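Local coordinates for periplasmic oligopeptide-binding protein (Burkholderia pseudomallei, PDB 3ZS6) that probably binds oligopeptides in the periplasm for import by an ABC transporter, and is found with a peptide bound, at residues Pro255-Ala260 against Leu472-Ala477; Gly305-Gly310 against Asn411-Phe416; Gly405-Tyr410 against Tyr493-Ala498. One frame throughout, in Å; residues are numbered along the deposited sequence. Where two conformers were deposited one is given.

Contact 1: Pro255-Ala260 against Leu472-Ala477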
ATOM      1  N   PRO A 255      16.974 -10.122  -0.380  1.00 18.58           N
ATOM      2  CA  PRO A 255      17.269  -8.739  -0.759  1.00 23.34           C
ATOM      3  C   PRO A 255      16.461  -8.260  -1.956  1.00 23.92           C
ATOM      4  O   PRO A 255      15.969  -9.075  -2.742  1.00 19.08           O
ATOM      5  CB  PRO A 255      18.728  -8.829  -1.175  1.00 20.19           C
ATOM      6  CG  PRO A 255      18.795 -10.176  -1.869  1.00 23.81           C
ATOM      7  CD  PRO A 255      17.825 -11.078  -1.111  1.00 19.22           C
ATOM      8  N   GLY A 256      16.365  -6.940  -2.092  1.00 22.21           N
ATOM      9  CA  GLY A 256      15.804  -6.300  -3.268  1.00 28.58           C
ATOM     10  C   GLY A 256      15.163  -4.959  -2.931  1.00 35.46           C
ATOM     11  O   GLY A 256      15.036  -4.595  -1.761  1.00 42.44           O
ATOM     12  N   LEU A 257      14.763  -4.221  -3.959  1.00 27.32           N
ATOM     13  CA  LEU A 257      13.981  -3.007  -3.774  1.00 28.83           C
ATOM     14  C   LEU A 257      12.517  -3.304  -4.100  1.00 30.36           C
ATOM     15  O   LEU A 257      12.211  -4.235  -4.847  1.00 25.51           O
ATOM     16  CB  LEU A 257      14.503  -1.889  -4.673  1.00 31.94           C
ATOM     17  CG  LEU A 257      15.911  -1.356  -4.409  1.00 37.82           C
ATOM     18  CD1 LEU A 257      16.404  -0.550  -5.607  1.00 39.57           C
ATOM     19  CD2 LEU A 257      15.957  -0.523  -3.133  1.00 39.68           C
ATOM     20  N   GLN A 258      11.613  -2.515  -3.532  1.00 29.84           N
ATOM     21  CA  GLN A 258      10.188  -2.688  -3.793  1.00 26.17           C
ATOM     22  C   GLN A 258       9.642  -1.530  -4.614  1.00 23.36           C
ATOM     23  O   GLN A 258      10.287  -0.486  -4.710  1.00 18.11           O
ATOM     24  CB  GLN A 258       9.423  -2.817  -2.477  1.00 24.84           C
ATOM     25  CG  GLN A 258       9.347  -4.253  -1.969  1.00 44.83           C
ATOM     26  CD  GLN A 258       9.065  -4.336  -0.483  1.00 57.94           C
ATOM     27  OE1 GLN A 258       9.132  -3.333   0.229  1.00 62.28           O
ATOM     28  NE2 GLN A 258       8.752  -5.537  -0.005  1.00 59.62           N
ATOM     29  N   LEU A 259       8.467  -1.725  -5.215  1.00 16.65           N
ATOM     30  CA  LEU A 259       7.763  -0.631  -5.878  1.00 18.70           C
ATOM     31  C   LEU A 259       6.995   0.117  -4.796  1.00 18.00           C
ATOM     32  O   LEU A 259       5.774  -0.004  -4.677  1.00 13.22           O
ATOM     33  CB  LEU A 259       6.811  -1.145  -6.963  1.00 19.92           C
ATOM     34  CG  LEU A 259       7.439  -1.665  -8.263  1.00 23.04           C
ATOM     35  CD1 LEU A 259       6.380  -2.259  -9.203  1.00 19.02           C
ATOM     36  CD2 LEU A 259       8.241  -0.564  -8.968  1.00 17.65           C
ATOM     37  N   ALA A 260       7.727   0.879  -3.994  1.00 16.39           N
ATOM     38  CA  ALA A 260       7.152   1.499  -2.812  1.00 15.70           C
ATOM     39  C   ALA A 260       8.002   2.700  -2.412  1.00 15.14           C
ATOM     40  O   ALA A 260       9.227   2.663  -2.528  1.00 11.93           O
ATOM     41  CB  ALA A 260       7.067   0.470  -1.666  1.00 10.83           C
ATOM     42  N   LEU A 472      11.370  10.592   0.346  1.00 10.73           N
ATOM     43  CA  LEU A 472      12.676  10.404   0.966  1.00 14.09           C
ATOM     44  C   LEU A 472      13.509   9.325   0.271  1.00 17.33           C
ATOM     45  O   LEU A 472      14.648   9.574  -0.117  1.00 16.74           O
ATOM     46  CB  LEU A 472      12.527  10.063   2.458  1.00 10.35           C
ATOM     47  CG  LEU A 472      11.948  11.182   3.329  1.00 19.22           C
ATOM     48  CD1 LEU A 472      11.793  10.728   4.778  1.00 12.49           C
ATOM     49  CD2 LEU A 472      12.824  12.438   3.233  1.00 18.38           C
ATOM     50  N   PHE A 473      12.952   8.124   0.135  1.00 12.67           N
ATOM     51  CA  PHE A 473      13.667   7.052  -0.540  1.00 14.11           C
ATOM     52  C   PHE A 473      12.746   5.924  -0.972  1.00 16.32           C
ATOM     53  O   PHE A 473      11.580   5.852  -0.565  1.00 16.18           O
ATOM     54  CB  PHE A 473      14.799   6.504   0.346  1.00 10.32           C
ATOM     55  CG  PHE A 473      14.345   6.073   1.706  1.00 14.99           C
ATOM     56  CD1 PHE A 473      13.746   4.835   1.886  1.00 10.98           C
ATOM     57  CD2 PHE A 473      14.511   6.908   2.809  1.00 14.71           C
ATOM     58  CE1 PHE A 473      13.316   4.428   3.142  1.00 17.38           C
ATOM     59  CE2 PHE A 473      14.085   6.506   4.071  1.00 15.38           C
ATOM     60  CZ  PHE A 473      13.479   5.265   4.237  1.00 12.64           C
ATOM     61  N   GLN A 474      13.280   5.047  -1.814  1.00 13.71           N
ATOM     62  CA  GLN A 474      12.559   3.863  -2.240  1.00 16.49           C
ATOM     63  C   GLN A 474      12.734   2.781  -1.187  1.00 12.44           C
ATOM     64  O   GLN A 474      13.855   2.514  -0.756  1.00 14.74           O
ATOM     65  CB  GLN A 474      13.099   3.372  -3.588  1.00 18.65           C
ATOM     66  CG  GLN A 474      12.359   2.153  -4.146  1.00 10.50           C
ATOM     67  CD  GLN A 474      12.836   1.797  -5.542  1.00 21.18           C
ATOM     68  OE1 GLN A 474      13.689   2.481  -6.109  1.00 17.49           O
ATOM     69  NE2 GLN A 474      12.283   0.726  -6.104  1.00 21.34           N
ATOM     70  N   TYR A 475      11.629   2.167  -0.766  1.00 10.52           N
ATOM     71  CA  TYR A 475      11.682   1.070   0.204  1.00 13.94           C
ATOM     72  C   TYR A 475      12.591  -0.068  -0.251  1.00 18.47           C
ATOM     73  O   TYR A 475      12.618  -0.423  -1.427  1.00 16.46           O
ATOM     74  CB  TYR A 475      10.293   0.474   0.451  1.00 13.11           C
ATOM     75  CG  TYR A 475       9.472   1.171   1.511  1.00 17.40           C
ATOM     76  CD1 TYR A 475       8.624   2.219   1.179  1.00 15.40           C
ATOM     77  CD2 TYR A 475       9.527   0.764   2.842  1.00 21.28           C
ATOM     78  CE1 TYR A 475       7.849   2.850   2.140  1.00 13.09           C
ATOM     79  CE2 TYR A 475       8.760   1.393   3.813  1.00 21.71           C
ATOM     80  CZ  TYR A 475       7.925   2.436   3.454  1.00 15.30           C
ATOM     81  OH  TYR A 475       7.159   3.067   4.408  1.00 19.30           O
ATOM     82  N   SER A 476      13.320  -0.634   0.704  1.00 17.98           N
ATOM     83  CA  SER A 476      14.070  -1.867   0.500  1.00 22.70           C
ATOM     84  C   SER A 476      13.203  -3.057   0.921  1.00 23.79           C
ATOM     85  O   SER A 476      12.505  -2.990   1.930  1.00 19.16           O
ATOM     86  CB  SER A 476      15.355  -1.835   1.325  1.00 25.42           C
ATOM     87  OG  SER A 476      15.894  -3.132   1.492  1.00 30.98           O
ATOM     88  N   ALA A 477      13.255  -4.139   0.144  1.00 23.74           N
ATOM     89  CA  ALA A 477      12.447  -5.333   0.392  1.00 23.15           C
ATOM     90  C   ALA A 477      13.111  -6.302   1.378  1.00 19.63           C
ATOM     91  O   ALA A 477      12.554  -7.363   1.698  1.00 18.56           O
ATOM     92  CB  ALA A 477      12.173  -6.054  -0.933  1.00 32.12           C
TER
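Gln-474 reaches across to Pro255-Ala260 and donates from NE2 to Gln-258 O at 2.7 Å, nearly straight at the hydrogen (172°). The oxygen is met from above its carbonyl plane, yet it lies within the plane of the Gln-474 amide. With CG of Gln-474 anti to the backbone N (chi1 -178°), the extended chain beyond it carries the amide beside Leu-257, whose side chain it crosses at about a right angle, with NE2 3.7 Å from Leu-257 CB. On the Gln-258 side, CG, CD and NE2 lie alongside the methyl of Ala-477, CG at 3.5 Å from its CB. Ala-260 CB in turn packs on Tyr-475 CD1 at 3.7 Å, while Ala-260 O sits in plane at the edge of the tyrosine ring. Three backbone bonds fix this arrangement: a short one from Ala-477 N to Gly-256 O (2.6 Å), one from Gln-258 N to Tyr-475 O (3.1 Å) and one from Tyr-475 N to Ala-260 O (3.0 Å). Leu-257 and Ser-476 form an antiparallel non-hydrogen-bonded pair, their side chains diverging. Beyond it the chain turns a corner through the inverse gamma turn centred on Leu-259, so the strand pairing does not simply run on. In the second shell, Ser-476 OG is tied to Ala-298 O and Asp-478 N, and the Tyr-475 ring meets Phe-407 and Tyr-262 and packs on an apolar side chain of the bound peptide. The turn breaks regular pairing where a side-chain amide takes over as donor: Gln-474 gives the carbonyl of Gln-258 a short, straight bond beside the weak one from Ala-260 N, and joins the corner to strand 470-480, next to a residue that lines the peptide site.

Contact 2: Gly305-Gly310 against Asn411-Phe416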
ATOM      1  N   GLY A 305      10.449  12.237  -5.911  1.00 17.83           N
ATOM      2  CA  GLY A 305       9.049  12.192  -6.284  1.00 10.60           C
ATOM      3  C   GLY A 305       8.417  10.884  -5.828  1.00 13.80           C
ATOM      4  O   GLY A 305       9.007  10.148  -5.026  1.00 14.94           O
ATOM      5  N   LEU A 306       7.220  10.598  -6.333  1.00 10.12           N
ATOM      6  CA  LEU A 306       6.460   9.414  -5.922  1.00 15.04           C
ATOM      7  C   LEU A 306       6.788   8.159  -6.731  1.00 13.86           C
ATOM      8  O   LEU A 306       6.651   7.047  -6.227  1.00 17.74           O
ATOM      9  CB  LEU A 306       4.952   9.689  -6.002  1.00 14.77           C
ATOM     10  CG  LEU A 306       4.384  10.801  -5.112  1.00 21.43           C
ATOM     11  CD1 LEU A 306       2.891  11.016  -5.406  1.00 20.02           C
ATOM     12  CD2 LEU A 306       4.611  10.492  -3.634  1.00 19.76           C
ATOM     13  N   MET A 307       7.197   8.335  -7.987  1.00 15.43           N
ATOM     14  CA  MET A 307       7.438   7.199  -8.878  1.00 16.58           C
ATOM     15  C   MET A 307       8.805   6.561  -8.638  1.00 19.95           C
ATOM     16  O   MET A 307       9.836   7.183  -8.889  1.00 21.78           O
ATOM     17  CB  MET A 307       7.342   7.621 -10.357  1.00 17.55           C
ATOM     18  CG  MET A 307       6.052   8.323 -10.756  1.00 15.56           C
ATOM     19  SD  MET A 307       4.599   7.255 -10.680  1.00 20.42           S
ATOM     20  CE  MET A 307       3.306   8.480 -10.841  1.00 21.31           C
ATOM     21  N   PRO A 308       8.820   5.303  -8.172  1.00 16.91           N
ATOM     22  CA  PRO A 308      10.099   4.592  -8.039  1.00 19.00           C
ATOM     23  C   PRO A 308      10.661   4.300  -9.427  1.00 21.30           C
ATOM     24  O   PRO A 308       9.886   4.066 -10.353  1.00 19.10           O
ATOM     25  CB  PRO A 308       9.715   3.274  -7.348  1.00 18.24           C
ATOM     26  CG  PRO A 308       8.284   3.435  -6.898  1.00 15.49           C
ATOM     27  CD  PRO A 308       7.670   4.467  -7.798  1.00 16.41           C
ATOM     28  N   LYS A 309      11.979   4.337  -9.586  1.00 24.63           N
ATOM     29  CA  LYS A 309      12.561   3.966 -10.867  1.00 32.12           C
ATOM     30  C   LYS A 309      12.123   2.540 -11.195  1.00 31.95           C
ATOM     31  O   LYS A 309      12.188   1.654 -10.341  1.00 27.54           O
ATOM     32  CB  LYS A 309      14.087   4.062 -10.821  1.00 41.88           C
ATOM     33  CG  LYS A 309      14.769   3.650 -12.119  1.00 51.24           C
ATOM     34  CD  LYS A 309      16.284   3.580 -11.969  1.00 58.86           C
ATOM     35  CE  LYS A 309      16.890   4.947 -11.688  1.00 63.32           C
ATOM     36  NZ  LYS A 309      18.383   4.900 -11.709  1.00 67.75           N
ATOM     37  N   GLY A 310      11.646   2.321 -12.415  1.00 36.20           N
ATOM     38  CA  GLY A 310      11.239   0.990 -12.826  1.00 40.04           C
ATOM     39  C   GLY A 310       9.741   0.758 -12.940  1.00 40.94           C
ATOM     40  O   GLY A 310       9.310  -0.203 -13.574  1.00 35.64           O
ATOM     41  N   ASN A 411       1.381  -2.728 -10.999  1.00 17.13           N
ATOM     42  CA  ASN A 411       2.587  -2.178 -11.603  1.00 18.33           C
ATOM     43  C   ASN A 411       2.267  -1.190 -12.707  1.00 17.41           C
ATOM     44  O   ASN A 411       2.456  -1.476 -13.887  1.00 19.00           O
ATOM     45  CB  ASN A 411       3.511  -3.286 -12.121  1.00 19.27           C
ATOM     46  CG  ASN A 411       4.864  -2.752 -12.577  1.00 21.15           C
ATOM     47  OD1 ASN A 411       5.072  -1.539 -12.676  1.00 18.33           O
ATOM     48  ND2 ASN A 411       5.790  -3.660 -12.862  1.00 22.00           N
ATOM     49  N   ASP A 412       1.759  -0.031 -12.309  1.00 18.53           N
ATOM     50  CA  ASP A 412       1.552   1.072 -13.227  1.00 16.60           C
ATOM     51  C   ASP A 412       1.551   2.381 -12.454  1.00 22.13           C
ATOM     52  O   ASP A 412       1.130   2.429 -11.293  1.00 17.25           O
ATOM     53  CB  ASP A 412       0.248   0.921 -14.007  1.00 19.45           C
ATOM     54  CG  ASP A 412       0.032   2.061 -14.985  1.00 27.25           C
ATOM     55  OD1 ASP A 412       0.723   2.080 -16.025  1.00 26.61           O
ATOM     56  OD2 ASP A 412      -0.810   2.948 -14.707  1.00 26.26           O
ATOM     57  N   ALA A 413       2.020   3.441 -13.100  1.00 16.92           N
ATOM     58  CA  ALA A 413       2.171   4.732 -12.433  1.00 22.16           C
ATOM     59  C   ALA A 413       0.873   5.230 -11.794  1.00 19.89           C
ATOM     60  O   ALA A 413       0.910   6.027 -10.856  1.00 19.75           O
ATOM     61  CB  ALA A 413       2.727   5.777 -13.408  1.00 21.76           C
ATOM     62  N   MET A 414      -0.267   4.770 -12.304  1.00 16.38           N
ATOM     63  CA  MET A 414      -1.561   5.231 -11.801  1.00 14.97           C
ATOM     64  C   MET A 414      -1.736   4.997 -10.294  1.00 14.18           C
ATOM     65  O   MET A 414      -2.427   5.757  -9.627  1.00 13.69           O
ATOM     66  CB  MET A 414      -2.724   4.581 -12.570  1.00 16.82           C
ATOM     67  CG  MET A 414      -3.029   5.229 -13.932  1.00 25.32           C
ATOM     68  SD  MET A 414      -3.303   7.024 -13.878  1.00 22.90           S
ATOM     69  CE  MET A 414      -4.883   7.130 -13.057  1.00 13.36           C
ATOM     70  N   THR A 415      -1.129   3.944  -9.758  1.00 11.90           N
ATOM     71  CA  THR A 415      -1.299   3.655  -8.334  1.00 14.96           C
ATOM     72  C   THR A 415      -0.738   4.787  -7.465  1.00 17.32           C
ATOM     73  O   THR A 415      -1.257   5.068  -6.382  1.00 18.41           O
ATOM     74  CB  THR A 415      -0.687   2.301  -7.923  1.00 13.13           C
ATOM     75  OG1 THR A 415      -0.941   2.062  -6.533  1.00 12.45           O
ATOM     76  CG2 THR A 415       0.818   2.268  -8.177  1.00 10.61           C
ATOM     77  N   PHE A 416       0.308   5.449  -7.947  1.00 15.95           N
ATOM     78  CA  PHE A 416       0.917   6.534  -7.181  1.00 14.01           C
ATOM     79  C   PHE A 416       0.129   7.837  -7.349  1.00 14.85           C
ATOM     80  O   PHE A 416       0.084   8.680  -6.441  1.00 12.59           O
ATOM     81  CB  PHE A 416       2.396   6.692  -7.548  1.00 12.09           C
ATOM     82  CG  PHE A 416       3.259   5.561  -7.055  1.00 12.81           C
ATOM     83  CD1 PHE A 416       3.644   5.495  -5.720  1.00 11.44           C
ATOM     84  CD2 PHE A 416       3.650   4.541  -7.909  1.00 16.82           C
ATOM     85  CE1 PHE A 416       4.430   4.452  -5.252  1.00 13.35           C
ATOM     86  CE2 PHE A 416       4.428   3.486  -7.446  1.00 12.07           C
ATOM     87  CZ  PHE A 416       4.814   3.439  -6.117  1.00 14.75           C
TER
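Leu-306 O accepts a hydrogen bond from Thr-261 OG1 and lies over one face of the Phe-416 ring, 3.4 Å above its plane and offset toward the rim, where CD1 is its nearest atom. Pro-308 covers the same face. Proline and phenylalanine reach toward each other tip to tip, with Pro-308 CD 3.4 Å from Phe-416 CE2 and Pro-308 CG near CZ. Met-307 approaches differently: its side chain slides past Phe-416 in the opposite direction, and SD stands oblique to the ring, 5.0 Å from the centroid, a Met-aromatic contact. The chain bends at chi2 (-67°), and SD lies within 3.6 Å of Ala-413 CB. The terminal CE continues to Ala-413 O at 3.4 Å and to Phe-416 CB at 3.9 Å. Leu-306 adds a looser touch, its CB facing Phe-416 CB. The partner segment is shaped by its own bonds. Met-414 N donates to Asp-412 OD2 at 3.1 Å, a capping bond ahead of the turn that leads into the short helix, and meets the oxygen from above the carboxylate plane; the same OD2 forms a salt bridge with Arg-452 of helix 449-464. That helix also bonds Leu-306 N through His-460 NE2, and the Phe-416 ring also meets that of Trp-406. The contact therefore packs the loop after strand 301-302 on the helix following strand 401-407, with Thr-261 of strand 260-266 touching both Pro-308 and Phe-416. No hydrogen bond crosses between the two segments. Adhesion is by apolar and sulfur-aromatic packing, while the buried N and O of Leu-306 are satisfied from outside it, by His-460 and Thr-261.

Contact 3: Gly405-Tyr410 against Tyr493-Ala498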
ATOM      1  N   GLY A 405       4.057   6.415   3.519  1.00 11.28           N
ATOM      2  CA  GLY A 405       4.680   5.482   2.596  1.00 17.14           C
ATOM      3  C   GLY A 405       3.609   4.737   1.821  1.00 18.66           C
ATOM      4  O   GLY A 405       2.564   4.392   2.374  1.00 14.84           O
ATOM      5  N   TRP A 406       3.867   4.484   0.542  1.00 14.31           N
ATOM      6  CA  TRP A 406       2.876   3.838  -0.317  1.00 12.91           C
ATOM      7  C   TRP A 406       3.514   2.685  -1.082  1.00 13.68           C
ATOM      8  O   TRP A 406       4.573   2.851  -1.693  1.00 12.65           O
ATOM      9  CB  TRP A 406       2.307   4.870  -1.295  1.00 10.14           C
ATOM     10  CG  TRP A 406       1.198   4.384  -2.187  1.00 12.27           C
ATOM     11  CD1 TRP A 406       1.298   4.024  -3.502  1.00 15.93           C
ATOM     12  CD2 TRP A 406      -0.182   4.241  -1.837  1.00 11.59           C
ATOM     13  NE1 TRP A 406       0.067   3.657  -3.992  1.00 19.50           N
ATOM     14  CE2 TRP A 406      -0.862   3.788  -2.992  1.00 16.01           C
ATOM     15  CE3 TRP A 406      -0.912   4.446  -0.660  1.00  6.18           C
ATOM     16  CZ2 TRP A 406      -2.233   3.528  -3.000  1.00 17.08           C
ATOM     17  CZ3 TRP A 406      -2.281   4.195  -0.672  1.00 11.23           C
ATOM     18  CH2 TRP A 406      -2.926   3.742  -1.836  1.00 18.03           C
ATOM     19  N   PHE A 407       2.876   1.519  -1.018  1.00 12.29           N
ATOM     20  CA  PHE A 407       3.235   0.349  -1.823  1.00  8.49           C
ATOM     21  C   PHE A 407       2.322   0.301  -3.035  1.00 14.23           C
ATOM     22  O   PHE A 407       1.098   0.437  -2.902  1.00 16.60           O
ATOM     23  CB  PHE A 407       3.025  -0.945  -1.019  1.00 12.56           C
ATOM     24  CG  PHE A 407       4.261  -1.436  -0.326  1.00 22.98           C
ATOM     25  CD1 PHE A 407       4.672  -0.873   0.872  1.00 27.33           C
ATOM     26  CD2 PHE A 407       5.015  -2.467  -0.874  1.00 31.10           C
ATOM     27  CE1 PHE A 407       5.814  -1.322   1.511  1.00 35.02           C
ATOM     28  CE2 PHE A 407       6.162  -2.927  -0.237  1.00 30.64           C
ATOM     29  CZ  PHE A 407       6.560  -2.354   0.955  1.00 34.15           C
ATOM     30  N   ALA A 408       2.897   0.108  -4.217  1.00 11.80           N
ATOM     31  CA  ALA A 408       2.087   0.002  -5.426  1.00 11.32           C
ATOM     32  C   ALA A 408       1.041  -1.106  -5.269  1.00 15.80           C
ATOM     33  O   ALA A 408       1.355  -2.177  -4.746  1.00  8.85           O
ATOM     34  CB  ALA A 408       2.981  -0.290  -6.620  1.00 10.52           C
ATOM     35  N   ASP A 409      -0.186  -0.855  -5.726  1.00 11.83           N
ATOM     36  CA  ASP A 409      -1.248  -1.870  -5.703  1.00 13.70           C
ATOM     37  C   ASP A 409      -1.205  -2.708  -6.979  1.00 20.02           C
ATOM     38  O   ASP A 409      -1.840  -3.763  -7.072  1.00 13.29           O
ATOM     39  CB  ASP A 409      -2.637  -1.223  -5.579  1.00 10.64           C
ATOM     40  CG  ASP A 409      -2.901  -0.640  -4.193  1.00 11.96           C
ATOM     41  OD1 ASP A 409      -2.297  -1.117  -3.211  1.00 11.51           O
ATOM     42  OD2 ASP A 409      -3.714   0.300  -4.089  1.00 12.44           O
ATOM     43  N   TYR A 410      -0.463  -2.205  -7.962  1.00 15.96           N
ATOM     44  CA  TYR A 410      -0.311  -2.841  -9.263  1.00 18.05           C
ATOM     45  C   TYR A 410       0.816  -2.114  -9.967  1.00 20.39           C
ATOM     46  O   TYR A 410       1.177  -1.004  -9.572  1.00 18.59           O
ATOM     47  CB  TYR A 410      -1.602  -2.746 -10.083  1.00 14.11           C
ATOM     48  CG  TYR A 410      -2.214  -1.364 -10.129  1.00 13.64           C
ATOM     49  CD1 TYR A 410      -1.837  -0.441 -11.104  1.00 17.06           C
ATOM     50  CD2 TYR A 410      -3.168  -0.974  -9.192  1.00 21.06           C
ATOM     51  CE1 TYR A 410      -2.404   0.834 -11.149  1.00 17.31           C
ATOM     52  CE2 TYR A 410      -3.736   0.296  -9.222  1.00 20.89           C
ATOM     53  CZ  TYR A 410      -3.349   1.195 -10.201  1.00 20.11           C
ATOM     54  OH  TYR A 410      -3.916   2.452 -10.233  1.00 21.45           O
ATOM     55  N   TYR A 493       7.613  -7.606  -6.824  1.00 10.74           N
ATOM     56  CA  TYR A 493       7.993  -6.220  -6.551  1.00 14.93           C
ATOM     57  C   TYR A 493       6.988  -5.393  -5.731  1.00 16.43           C
ATOM     58  O   TYR A 493       7.348  -4.359  -5.162  1.00 17.63           O
ATOM     59  CB  TYR A 493       8.343  -5.499  -7.864  1.00 21.15           C
ATOM     60  CG  TYR A 493       9.429  -6.204  -8.653  1.00 24.42           C
ATOM     61  CD1 TYR A 493      10.716  -6.341  -8.135  1.00 34.72           C
ATOM     62  CD2 TYR A 493       9.168  -6.745  -9.904  1.00 23.96           C
ATOM     63  CE1 TYR A 493      11.716  -6.992  -8.852  1.00 37.55           C
ATOM     64  CE2 TYR A 493      10.161  -7.400 -10.628  1.00 31.96           C
ATOM     65  CZ  TYR A 493      11.430  -7.519 -10.098  1.00 35.27           C
ATOM     66  OH  TYR A 493      12.412  -8.163 -10.816  1.00 39.67           O
ATOM     67  N   ILE A 494       5.734  -5.824  -5.661  1.00 10.55           N
ATOM     68  CA  ILE A 494       4.792  -5.112  -4.802  1.00 12.70           C
ATOM     69  C   ILE A 494       4.645  -5.801  -3.451  1.00 13.08           C
ATOM     70  O   ILE A 494       3.845  -5.394  -2.621  1.00 17.70           O
ATOM     71  CB  ILE A 494       3.419  -4.867  -5.469  1.00 16.10           C
ATOM     72  CG1 ILE A 494       2.614  -6.151  -5.599  1.00 14.39           C
ATOM     73  CG2 ILE A 494       3.589  -4.183  -6.825  1.00 17.28           C
ATOM     74  CD1 ILE A 494       1.180  -5.893  -6.069  1.00 17.61           C
ATOM     75  N   ASP A 495       5.449  -6.837  -3.239  1.00 12.09           N
ATOM     76  CA  ASP A 495       5.496  -7.547  -1.963  1.00  8.30           C
ATOM     77  C   ASP A 495       4.132  -8.041  -1.488  1.00 14.57           C
ATOM     78  O   ASP A 495       3.773  -7.890  -0.314  1.00 11.81           O
ATOM     79  CB  ASP A 495       6.183  -6.714  -0.869  1.00 10.00           C
ATOM     80  CG  ASP A 495       6.484  -7.539   0.388  1.00 12.59           C
ATOM     81  OD1 ASP A 495       6.564  -8.788   0.301  1.00 14.65           O
ATOM     82  OD2 ASP A 495       6.635  -6.947   1.464  1.00 12.52           O
ATOM     83  N   MET A 496       3.374  -8.634  -2.407  1.00 12.05           N
ATOM     84  CA  MET A 496       2.118  -9.276  -2.053  0.77 13.71           C
ATOM     85  C   MET A 496       2.324 -10.788  -2.110  1.00 13.48           C
ATOM     86  O   MET A 496       2.074 -11.440  -3.139  1.00 13.18           O
ATOM     87  CB  MET A 496       0.979  -8.809  -2.970  0.77 17.11           C
ATOM     88  CG  MET A 496       0.320  -7.475  -2.533  0.77 17.97           C
ATOM     89  SD  MET A 496      -0.599  -7.596  -0.969  0.77 22.26           S
ATOM     90  CE  MET A 496       0.362  -6.571   0.156  0.77 10.02           C
ATOM     91  N   ARG A 497       2.805 -11.333  -1.000  1.00  7.66           N
ATOM     92  CA  ARG A 497       3.226 -12.729  -0.950  1.00  7.13           C
ATOM     93  C   ARG A 497       2.322 -13.531  -0.026  1.00 10.85           C
ATOM     94  O   ARG A 497       2.447 -13.464   1.196  1.00 12.36           O
ATOM     95  CB  ARG A 497       4.693 -12.818  -0.492  1.00  8.74           C
ATOM     96  CG  ARG A 497       5.702 -12.113  -1.441  1.00 13.52           C
ATOM     97  CD  ARG A 497       7.102 -12.043  -0.815  1.00 10.21           C
ATOM     98  NE  ARG A 497       8.179 -11.937  -1.807  1.00 11.89           N
ATOM     99  CZ  ARG A 497       8.809 -10.809  -2.135  1.00 14.94           C
ATOM    100  NH1 ARG A 497       8.471  -9.649  -1.568  1.00 11.48           N
ATOM    101  NH2 ARG A 497       9.777 -10.838  -3.048  1.00 12.76           N
ATOM    102  N   ALA A 498       1.402 -14.274  -0.628  1.00 12.37           N
ATOM    103  CA  ALA A 498       0.398 -15.030   0.110  1.00 10.96           C
ATOM    104  C   ALA A 498       0.994 -16.283   0.719  1.00 13.57           C
ATOM    105  O   ALA A 498       1.902 -16.895   0.151  1.00 13.41           O
ATOM    106  CB  ALA A 498      -0.764 -15.397  -0.811  1.00 11.36           C
TER
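The Phe-407 ring meets Tyr493-Ala498 with its CD2-CE2 side: CD2 is 3.6 Å from Ile-494 O, and CE2 is 3.8 Å from Asp-495 CB. Both partners stand oblique to the ring, whose plane makes 47° with the Asp-495 carboxylate. Trp-26 of helix 26-35 is a further ring neighbour, inclined at about 45°. The other flat pair lies within the loop, where the Arg-497 guanidinium points its edge at Asp-495: NH1 donates to OD1 at 2.8 Å in a salt bridge, in the guanidinium plane but from above the carboxylate. A second salt bridge, from Arg-479 to Asp-495 OD2, gives the carboxylate two arginine partners and probably stabilises its charge. The end of strand 401-407 and Asp-409 after it belong to the peptide site of this solute-binding protein. Backbone bonds run from Gly-405 and Phe-407 to the bound peptide, and Phe-407 also packs on an acidic side chain of it. Asp-409 OD1 bonds the peptide backbone while OD2 is held by Tyr-101 OH; an aspartate in OppA relatives holds the peptide's amino terminus, and Asp-409 probably does likewise. Ile-494 packs against the backbone just past the strand. Its CB lies 3.5 Å from Ala-408 O, and its CG2, anti to the carbonyl carbon, faces Ala-408 CB at 3.9 Å. CG1 takes the crowded position between the backbone N and the carbonyl carbon (chi1 72°), and CD1 beyond it ends 3.8 Å from Asp-409 O. Within the loop, Asp-495 O accepts from Trp-26 NE1, and Tyr-493 is bonded through its backbone to Leu-259.

The three contacts lie close together, with centres 12 Å (1 and 2), 10 Å (1 and 3) and 11 Å (2 and 3) apart. Leu-259, at the corner of contact 1, probably bonds both segments of contact 3: its N to Tyr-493 O and its O to Ala-408 N, each at 2.9 Å. Contact 2 joins contact 3 through Thr-415 OG1, which lies 3.1 Å from Asp-409 N and 3.2 Å from Trp-406 NE1. Pro-308 of contact 2 packs on Gln-474 and Ala-260 of contact 1. Contacts 1 and 3 reach the bound peptide, whereas contact 2 is linked through Thr-415 to Trp-406 and Asp-409, two residues that touch it.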